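Local coordinates for protein trichothecene 15-O-acetyltransferase TRI3 (Fusarium sporotrichioides, PDB 3FOT) that transfers an acetyl group to the 15-oxygen of trichothecene intermediates during biosynthesis of mycotoxins such as T-2 toxin, at residues V280-S285 with S509-M514; L489-N494 with A501-Y506. All coordinates share one frame; numbering follows the deposited sequence.

Contact 1: residues V280-S285 with S509-M514; sequences VIHKLS and SIVEFM
H282, whose ring lies against V511, is held in the sheet by a backbone hydrogen bond from H282 N to L489 O. The motif is a helix laid over one face of a mixed β-sheet. Strand 277-283 is an outermost strand of that sheet, and helix 500-516 is the covering helix. The H282 side chain turns toward the helix. Its ring swings away from its own backbone N (chi1 -174°) and presents a face to both methyls of V511. V511 CG2 makes the CH-pi contact, 4.0 Å from the H282 ring centroid and 21° off the normal, so it sits nearer the rim than the centre. V511 CG1 comes over the same ring near its far end, 3.7 Å from H282 CE1. H282 ND1 is buried here and has no partner in the model. L507 and Q508 of the same helix also touch the histidine. One residue past the strand end, L284 takes over. The L284 and V511 side chains run past each other in opposite directions, with L284 CD2 3.8 Å from V511 CG1. V511 is thus shared by the imidazole and the leucine. M514 adds a looser touch: its terminal CE lies 4.3 Å from L284 CD1.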
ATOM      1  N   VAL A 280      -9.268  11.737   2.247  1.00 16.36           N
ATOM      2  CA  VAL A 280      -9.920  12.631   1.296  1.00 15.87           C
ATOM      3  C   VAL A 280      -9.432  12.194  -0.070  1.00 15.31           C
ATOM      4  O   VAL A 280      -8.232  12.042  -0.275  1.00 15.47           O
ATOM      5  CB  VAL A 280      -9.581  14.119   1.544  1.00 15.64           C
ATOM      6  CG1 VAL A 280     -10.253  14.983   0.473  1.00 18.07           C
ATOM      7  CG2 VAL A 280     -10.059  14.548   2.914  1.00 15.86           C
ATOM      8  N   ILE A 281     -10.364  11.969  -1.001  1.00 15.32           N
ATOM      9  CA  ILE A 281     -10.027  11.416  -2.319  1.00 14.90           C
ATOM     10  C   ILE A 281     -10.421  12.387  -3.436  1.00 14.94           C
ATOM     11  O   ILE A 281     -11.501  12.977  -3.406  1.00 16.46           O
ATOM     12  CB  ILE A 281     -10.783  10.073  -2.552  1.00 15.01           C
ATOM     13  CG1 ILE A 281     -10.296   8.989  -1.583  1.00 13.82           C
ATOM     14  CG2 ILE A 281     -10.633   9.630  -3.992  1.00 15.94           C
ATOM     15  CD1 ILE A 281     -11.122   7.719  -1.578  1.00 15.83           C
ATOM     16  N   HIS A 282      -9.551  12.555  -4.426  1.00 14.73           N
ATOM     17  CA  HIS A 282      -9.910  13.307  -5.629  1.00 14.41           C
ATOM     18  C   HIS A 282      -9.581  12.428  -6.812  1.00 14.24           C
ATOM     19  O   HIS A 282      -8.426  12.126  -7.055  1.00 13.37           O
ATOM     20  CB  HIS A 282      -9.146  14.621  -5.751  1.00 14.81           C
ATOM     21  CG  HIS A 282      -9.605  15.455  -6.899  1.00 16.30           C
ATOM     22  ND1 HIS A 282      -9.215  15.209  -8.196  1.00 18.01           N
ATOM     23  CD2 HIS A 282     -10.476  16.491  -6.957  1.00 19.48           C
ATOM     24  CE1 HIS A 282      -9.816  16.064  -9.007  1.00 16.90           C
ATOM     25  NE2 HIS A 282     -10.577  16.861  -8.280  1.00 21.80           N
ATOM     26  N   LYS A 283     -10.619  12.007  -7.521  1.00 13.65           N
ATOM     27  CA  LYS A 283     -10.457  11.235  -8.728  1.00 14.23           C
ATOM     28  C   LYS A 283     -10.405  12.188  -9.915  1.00 13.95           C
ATOM     29  O   LYS A 283     -11.379  12.897 -10.194  1.00 14.69           O
ATOM     30  CB  LYS A 283     -11.635  10.273  -8.879  1.00 14.63           C
ATOM     31  CG  LYS A 283     -11.624   9.125  -7.906  1.00 17.63           C
ATOM     32  N   LEU A 284      -9.263  12.223 -10.588  1.00 13.91           N
ATOM     33  CA  LEU A 284      -9.132  12.996 -11.826  1.00 14.30           C
ATOM     34  C   LEU A 284      -9.838  12.210 -12.922  1.00 14.37           C
ATOM     35  O   LEU A 284      -9.787  10.979 -12.925  1.00 15.30           O
ATOM     36  CB  LEU A 284      -7.664  13.167 -12.196  1.00 14.50           C
ATOM     37  CG  LEU A 284      -6.770  14.051 -11.333  1.00 16.68           C
ATOM     38  CD1 LEU A 284      -5.318  13.888 -11.770  1.00 19.38           C
ATOM     39  CD2 LEU A 284      -7.205  15.504 -11.456  1.00 20.12           C
ATOM     40  N   SER A 285     -10.485  12.895 -13.864  1.00 13.80           N
ATOM     41  CA  SER A 285     -11.163  12.161 -14.940  1.00 12.35           C
ATOM     42  C   SER A 285     -10.101  11.460 -15.775  1.00 11.44           C
ATOM     43  O   SER A 285      -8.945  11.844 -15.745  1.00 10.92           O
ATOM     44  CB  SER A 285     -11.993  13.095 -15.816  1.00 12.98           C
ATOM     45  OG  SER A 285     -11.143  14.011 -16.472  1.00 12.40           O
ATOM     46  N   SER A 509      -5.480  22.232  -4.008  1.00 11.65           N
ATOM     47  CA  SER A 509      -4.326  23.028  -4.437  1.00 11.27           C
ATOM     48  C   SER A 509      -3.355  22.188  -5.267  1.00 11.30           C
ATOM     49  O   SER A 509      -2.855  22.629  -6.319  1.00 10.93           O
ATOM     50  CB  SER A 509      -3.604  23.622  -3.209  1.00 12.18           C
ATOM     51  OG  SER A 509      -2.495  24.436  -3.636  1.00 12.36           O
ATOM     52  N   ILE A 510      -3.060  20.983  -4.773  1.00 10.35           N
ATOM     53  CA  ILE A 510      -2.190  20.064  -5.477  1.00 10.29           C
ATOM     54  C   ILE A 510      -2.782  19.765  -6.839  1.00 10.83           C
ATOM     55  O   ILE A 510      -2.086  19.849  -7.842  1.00  9.42           O
ATOM     56  CB  ILE A 510      -2.049  18.722  -4.721  1.00 10.30           C
ATOM     57  CG1 ILE A 510      -1.340  18.925  -3.376  1.00 11.71           C
ATOM     58  CG2 ILE A 510      -1.337  17.685  -5.584  1.00 10.73           C
ATOM     59  CD1 ILE A 510      -1.627  17.762  -2.399  1.00 10.10           C
ATOM     60  N   VAL A 511      -4.070  19.427  -6.859  1.00 10.33           N
ATOM     61  CA  VAL A 511      -4.755  19.090  -8.129  1.00 10.86           C
ATOM     62  C   VAL A 511      -4.705  20.259  -9.125  1.00 11.02           C
ATOM     63  O   VAL A 511      -4.430  20.063 -10.321  1.00 11.16           O
ATOM     64  CB  VAL A 511      -6.217  18.631  -7.878  1.00 10.46           C
ATOM     65  CG1 VAL A 511      -6.985  18.510  -9.193  1.00 12.07           C
ATOM     66  CG2 VAL A 511      -6.242  17.279  -7.143  1.00 11.11           C
ATOM     67  N   GLU A 512      -4.985  21.466  -8.627  1.00 11.12           N
ATOM     68  CA  GLU A 512      -4.923  22.658  -9.460  1.00 12.98           C
ATOM     69  C   GLU A 512      -3.547  22.847 -10.117  1.00 11.35           C
ATOM     70  O   GLU A 512      -3.462  23.166 -11.311  1.00 11.40           O
ATOM     71  CB  GLU A 512      -5.337  23.895  -8.661  1.00 12.70           C
ATOM     72  CG  GLU A 512      -5.586  25.113  -9.548  1.00 15.50           C
ATOM     73  CD  GLU A 512      -6.067  26.342  -8.785  1.00 16.47           C
ATOM     74  OE1 GLU A 512      -6.352  26.222  -7.564  1.00 19.92           O
ATOM     75  OE2 GLU A 512      -6.150  27.424  -9.419  1.00 16.40           O
ATOM     76  N   PHE A 513      -2.464  22.670  -9.355  1.00 11.39           N
ATOM     77  CA  PHE A 513      -1.129  22.778  -9.965  1.00 10.63           C
ATOM     78  C   PHE A 513      -0.863  21.693 -11.010  1.00 10.75           C
ATOM     79  O   PHE A 513      -0.289  21.971 -12.055  1.00 10.73           O
ATOM     80  CB  PHE A 513      -0.015  22.757  -8.916  1.00 10.03           C
ATOM     81  CG  PHE A 513       0.143  24.043  -8.152  1.00 11.30           C
ATOM     82  CD1 PHE A 513       0.362  25.261  -8.821  1.00 10.80           C
ATOM     83  CD2 PHE A 513       0.128  24.030  -6.747  1.00 11.11           C
ATOM     84  CE1 PHE A 513       0.555  26.459  -8.108  1.00 10.31           C
ATOM     85  CE2 PHE A 513       0.310  25.232  -6.021  1.00 10.63           C
ATOM     86  CZ  PHE A 513       0.514  26.443  -6.708  1.00 11.10           C
ATOM     87  N   MET A 514      -1.260  20.452 -10.718  1.00 10.56           N
ATOM     88  CA  MET A 514      -1.144  19.388 -11.723  1.00 10.62           C
ATOM     89  C   MET A 514      -1.864  19.759 -13.021  1.00 10.70           C
ATOM     90  O   MET A 514      -1.326  19.580 -14.140  1.00 10.91           O
ATOM     91  CB  MET A 514      -1.679  18.070 -11.146  1.00 10.49           C
ATOM     92  CG  MET A 514      -0.740  17.511 -10.064  1.00 11.25           C
ATOM     93  SD  MET A 514      -1.463  16.060  -9.302  1.00 13.99           S
ATOM     94  CE  MET A 514      -1.270  14.839 -10.619  1.00 13.29           C
TER

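Contact 2: residues L489-N494 with A501-Y506; sequences LNIIYN and AEVQKY
V503 points from the helix into the angle between I491 and Y493, two alternate residues on the same face of strand 489-494. Strand and helix form a β-α unit joined by a short loop. Their directions are 150° apart, so the chain runs back along the sheet it has just left. The tight part is V503 on Y493. V503 CG2 sits almost squarely over the centre of the Y493 phenol ring, 3.6 Å from its centroid and only 6° off the normal. Y493 can offer this face because its CG is folded between the backbone N and carbonyl carbon (chi1 68°), a crowded position. The other methyl, V503 CG1, packs on I491, 3.7 Å from I491 CG2. The I491 and V503 side chains pass each other in opposite directions. The fit is looser towards Y506, where I491 CD1 lies at the ring edge, near the ring plane, 4.0 Å from Y506 CD2. The Y506 hydroxyl makes a weak hydrogen bond to I314 O of helix 306-321. The solvent side of the helix carries A501 and K505, both exposed. A sulfate ion, probably from the crystallisation liquor, lies about 4 Å from the Y493 side chain. Between the two segments the contact is made of methyls and aromatic carbon, so it rests on shape fit and CH-pi attraction, with no polar bond to fix its register.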
ATOM      1  N   LEU A 489      -5.898  10.807  -6.521  1.00 11.00           N
ATOM      2  CA  LEU A 489      -5.066  11.232  -5.395  1.00 13.01           C
ATOM      3  C   LEU A 489      -5.876  11.054  -4.146  1.00 12.58           C
ATOM      4  O   LEU A 489      -7.031  11.477  -4.067  1.00 12.97           O
ATOM      5  CB  LEU A 489      -4.607  12.698  -5.509  1.00 12.67           C
ATOM      6  CG  LEU A 489      -3.479  13.007  -6.491  1.00 16.15           C
ATOM      7  CD1 LEU A 489      -4.084  13.141  -7.857  1.00 20.75           C
ATOM      8  CD2 LEU A 489      -2.791  14.337  -6.100  1.00 16.74           C
ATOM      9  N   ASN A 490      -5.259  10.419  -3.157  1.00 13.03           N
ATOM     10  CA  ASN A 490      -5.849  10.207  -1.837  0.50 13.20           C
ATOM     11  C   ASN A 490      -4.923  10.836  -0.787  1.00 13.05           C
ATOM     12  O   ASN A 490      -3.708  10.639  -0.873  1.00 12.95           O
ATOM     13  CB  ASN A 490      -5.955   8.699  -1.604  0.50 13.52           C
ATOM     14  CG  ASN A 490      -6.931   8.315  -0.489  0.50 15.48           C
ATOM     15  OD1 ASN A 490      -7.318   9.129   0.353  0.50 16.87           O
ATOM     16  ND2 ASN A 490      -7.325   7.043  -0.485  0.50 17.61           N
ATOM     17  N   ILE A 491      -5.478  11.571   0.154  1.00 12.36           N
ATOM     18  CA  ILE A 491      -4.683  12.006   1.284  1.00 12.25           C
ATOM     19  C   ILE A 491      -5.255  11.339   2.517  1.00 12.03           C
ATOM     20  O   ILE A 491      -6.441  11.488   2.843  1.00 12.49           O
ATOM     21  CB  ILE A 491      -4.670  13.526   1.490  1.00 12.59           C
ATOM     22  CG1 ILE A 491      -4.198  14.252   0.228  1.00 10.93           C
ATOM     23  CG2 ILE A 491      -3.752  13.874   2.693  1.00 11.76           C
ATOM     24  CD1 ILE A 491      -4.028  15.794   0.411  1.00 12.37           C
ATOM     25  N   ILE A 492      -4.405  10.574   3.191  1.00 12.22           N
ATOM     26  CA  ILE A 492      -4.808   9.972   4.447  1.00 12.88           C
ATOM     27  C   ILE A 492      -4.171  10.787   5.562  1.00 12.53           C
ATOM     28  O   ILE A 492      -3.023  11.239   5.442  1.00 12.88           O
ATOM     29  CB  ILE A 492      -4.400   8.495   4.551  1.00 13.35           C
ATOM     30  CG1 ILE A 492      -4.902   7.704   3.346  1.00 16.90           C
ATOM     31  CG2 ILE A 492      -4.976   7.860   5.789  1.00 14.96           C
ATOM     32  CD1 ILE A 492      -3.826   7.367   2.404  1.00 22.95           C
ATOM     33  N   TYR A 493      -4.950  11.012   6.603  1.00 12.34           N
ATOM     34  CA  TYR A 493      -4.509  11.854   7.693  1.00 12.94           C
ATOM     35  C   TYR A 493      -5.165  11.347   8.940  1.00 13.14           C
ATOM     36  O   TYR A 493      -6.081  10.514   8.876  1.00 13.85           O
ATOM     37  CB  TYR A 493      -4.863  13.307   7.420  1.00 13.13           C
ATOM     38  CG  TYR A 493      -6.328  13.646   7.426  1.00 11.93           C
ATOM     39  CD1 TYR A 493      -6.893  14.317   8.506  1.00 14.58           C
ATOM     40  CD2 TYR A 493      -7.156  13.324   6.340  1.00 14.22           C
ATOM     41  CE1 TYR A 493      -8.223  14.645   8.517  1.00 14.48           C
ATOM     42  CE2 TYR A 493      -8.487  13.662   6.342  1.00 13.71           C
ATOM     43  CZ  TYR A 493      -9.013  14.326   7.435  1.00 15.33           C
ATOM     44  OH  TYR A 493     -10.351  14.661   7.460  1.00 17.12           O
ATOM     45  N   ASN A 494      -4.674  11.806  10.080  1.00 13.51           N
ATOM     46  CA  ASN A 494      -5.330  11.496  11.326  1.00 14.09           C
ATOM     47  C   ASN A 494      -6.154  12.700  11.744  1.00 14.71           C
ATOM     48  O   ASN A 494      -5.638  13.817  11.757  1.00 13.87           O
ATOM     49  CB  ASN A 494      -4.302  11.138  12.379  1.00 14.58           C
ATOM     50  CG  ASN A 494      -4.934  10.485  13.563  1.00 15.20           C
ATOM     51  OD1 ASN A 494      -5.426  11.170  14.457  1.00 18.08           O
ATOM     52  ND2 ASN A 494      -5.003   9.153  13.539  1.00 15.02           N
ATOM     53  N   ALA A 501     -11.581  19.985   6.186  1.00 17.66           N
ATOM     54  CA  ALA A 501     -11.549  21.160   5.321  1.00 18.28           C
ATOM     55  C   ALA A 501     -10.141  21.567   4.920  1.00 18.15           C
ATOM     56  O   ALA A 501      -9.900  21.886   3.754  1.00 17.39           O
ATOM     57  CB  ALA A 501     -12.247  22.333   5.974  1.00 18.34           C
ATOM     58  N   GLU A 502      -9.208  21.578   5.868  1.00 17.42           N
ATOM     59  CA  GLU A 502      -7.843  21.973   5.485  1.00 18.13           C
ATOM     60  C   GLU A 502      -7.157  20.955   4.546  1.00 16.72           C
ATOM     61  O   GLU A 502      -6.399  21.353   3.648  1.00 14.96           O
ATOM     62  CB  GLU A 502      -6.980  22.352   6.704  1.00 18.61           C
ATOM     63  CG  GLU A 502      -6.616  21.216   7.606  1.00 21.42           C
ATOM     64  CD  GLU A 502      -5.879  21.696   8.845  1.00 20.85           C
ATOM     65  OE1 GLU A 502      -6.295  21.331   9.956  1.00 21.48           O
ATOM     66  OE2 GLU A 502      -4.905  22.475   8.688  1.00 28.20           O
ATOM     67  N   VAL A 503      -7.462  19.666   4.725  1.00 16.46           N
ATOM     68  CA  VAL A 503      -6.892  18.616   3.875  1.00 15.88           C
ATOM     69  C   VAL A 503      -7.473  18.717   2.469  1.00 15.70           C
ATOM     70  O   VAL A 503      -6.751  18.581   1.469  1.00 14.88           O
ATOM     71  CB  VAL A 503      -7.149  17.192   4.420  1.00 15.85           C
ATOM     72  CG1 VAL A 503      -6.490  16.174   3.497  1.00 16.11           C
ATOM     73  CG2 VAL A 503      -6.558  17.043   5.823  1.00 16.64           C
ATOM     74  N   GLN A 504      -8.786  18.928   2.406  1.00 15.75           N
ATOM     75  CA  GLN A 504      -9.473  19.153   1.138  1.00 15.80           C
ATOM     76  C   GLN A 504      -8.886  20.365   0.414  1.00 15.33           C
ATOM     77  O   GLN A 504      -8.661  20.305  -0.778  1.00 14.87           O
ATOM     78  CB  GLN A 504     -10.980  19.363   1.353  1.00 16.30           C
ATOM     79  CG  GLN A 504     -11.740  18.129   1.801  0.50 16.57           C
ATOM     80  CD  GLN A 504     -13.200  18.417   2.147  0.50 17.21           C
ATOM     81  OE1 GLN A 504     -13.535  19.471   2.697  0.50 18.81           O
ATOM     82  NE2 GLN A 504     -14.074  17.461   1.844  0.50 18.80           N
ATOM     83  N   LYS A 505      -8.648  21.451   1.147  1.00 15.49           N
ATOM     84  CA  LYS A 505      -8.097  22.687   0.571  1.00 15.32           C
ATOM     85  C   LYS A 505      -6.716  22.394  -0.014  1.00 14.64           C
ATOM     86  O   LYS A 505      -6.402  22.775  -1.149  1.00 14.10           O
ATOM     87  CB  LYS A 505      -8.016  23.790   1.640  1.00 15.74           C
ATOM     88  CG  LYS A 505      -7.447  25.106   1.121  1.00 18.39           C
ATOM     89  N   TYR A 506      -5.912  21.679   0.758  1.00 13.80           N
ATOM     90  CA  TYR A 506      -4.571  21.300   0.318  1.00 12.77           C
ATOM     91  C   TYR A 506      -4.643  20.362  -0.896  1.00 12.87           C
ATOM     92  O   TYR A 506      -3.956  20.572  -1.883  1.00 12.05           O
ATOM     93  CB  TYR A 506      -3.786  20.666   1.473  1.00 13.10           C
ATOM     94  CG  TYR A 506      -2.320  20.410   1.141  1.00 12.41           C
ATOM     95  CD1 TYR A 506      -1.441  21.471   0.937  1.00 14.46           C
ATOM     96  CD2 TYR A 506      -1.820  19.110   1.045  1.00 13.57           C
ATOM     97  CE1 TYR A 506      -0.094  21.254   0.631  1.00 12.53           C
ATOM     98  CE2 TYR A 506      -0.479  18.874   0.737  1.00 14.34           C
ATOM     99  CZ  TYR A 506       0.375  19.960   0.522  1.00 12.74           C
ATOM    100  OH  TYR A 506       1.693  19.766   0.210  1.00 13.55           O
TER

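The two contacts lie side by side, their centres about 10 Å apart. Both use helix 500-516: contact 2 takes its first part and contact 1 its later turns. On the other side they use neighbouring antiparallel strands of one mixed sheet, 486-494 and 277-283. A backbone hydrogen bond from I491 N to V280 O, 2.8 Å, ties the two strands together. In sequence, both segments of contact 2 fall between those of contact 1. Contact 2 is local, with 6 residues between its segments, whereas contact 1 spans 223. The C-terminal helix therefore covers both its own preceding strand and a strand from much earlier in this BAHD-superfamily chain. Both contacts lie away from the 15-deacetylcalonectrin-binding H414.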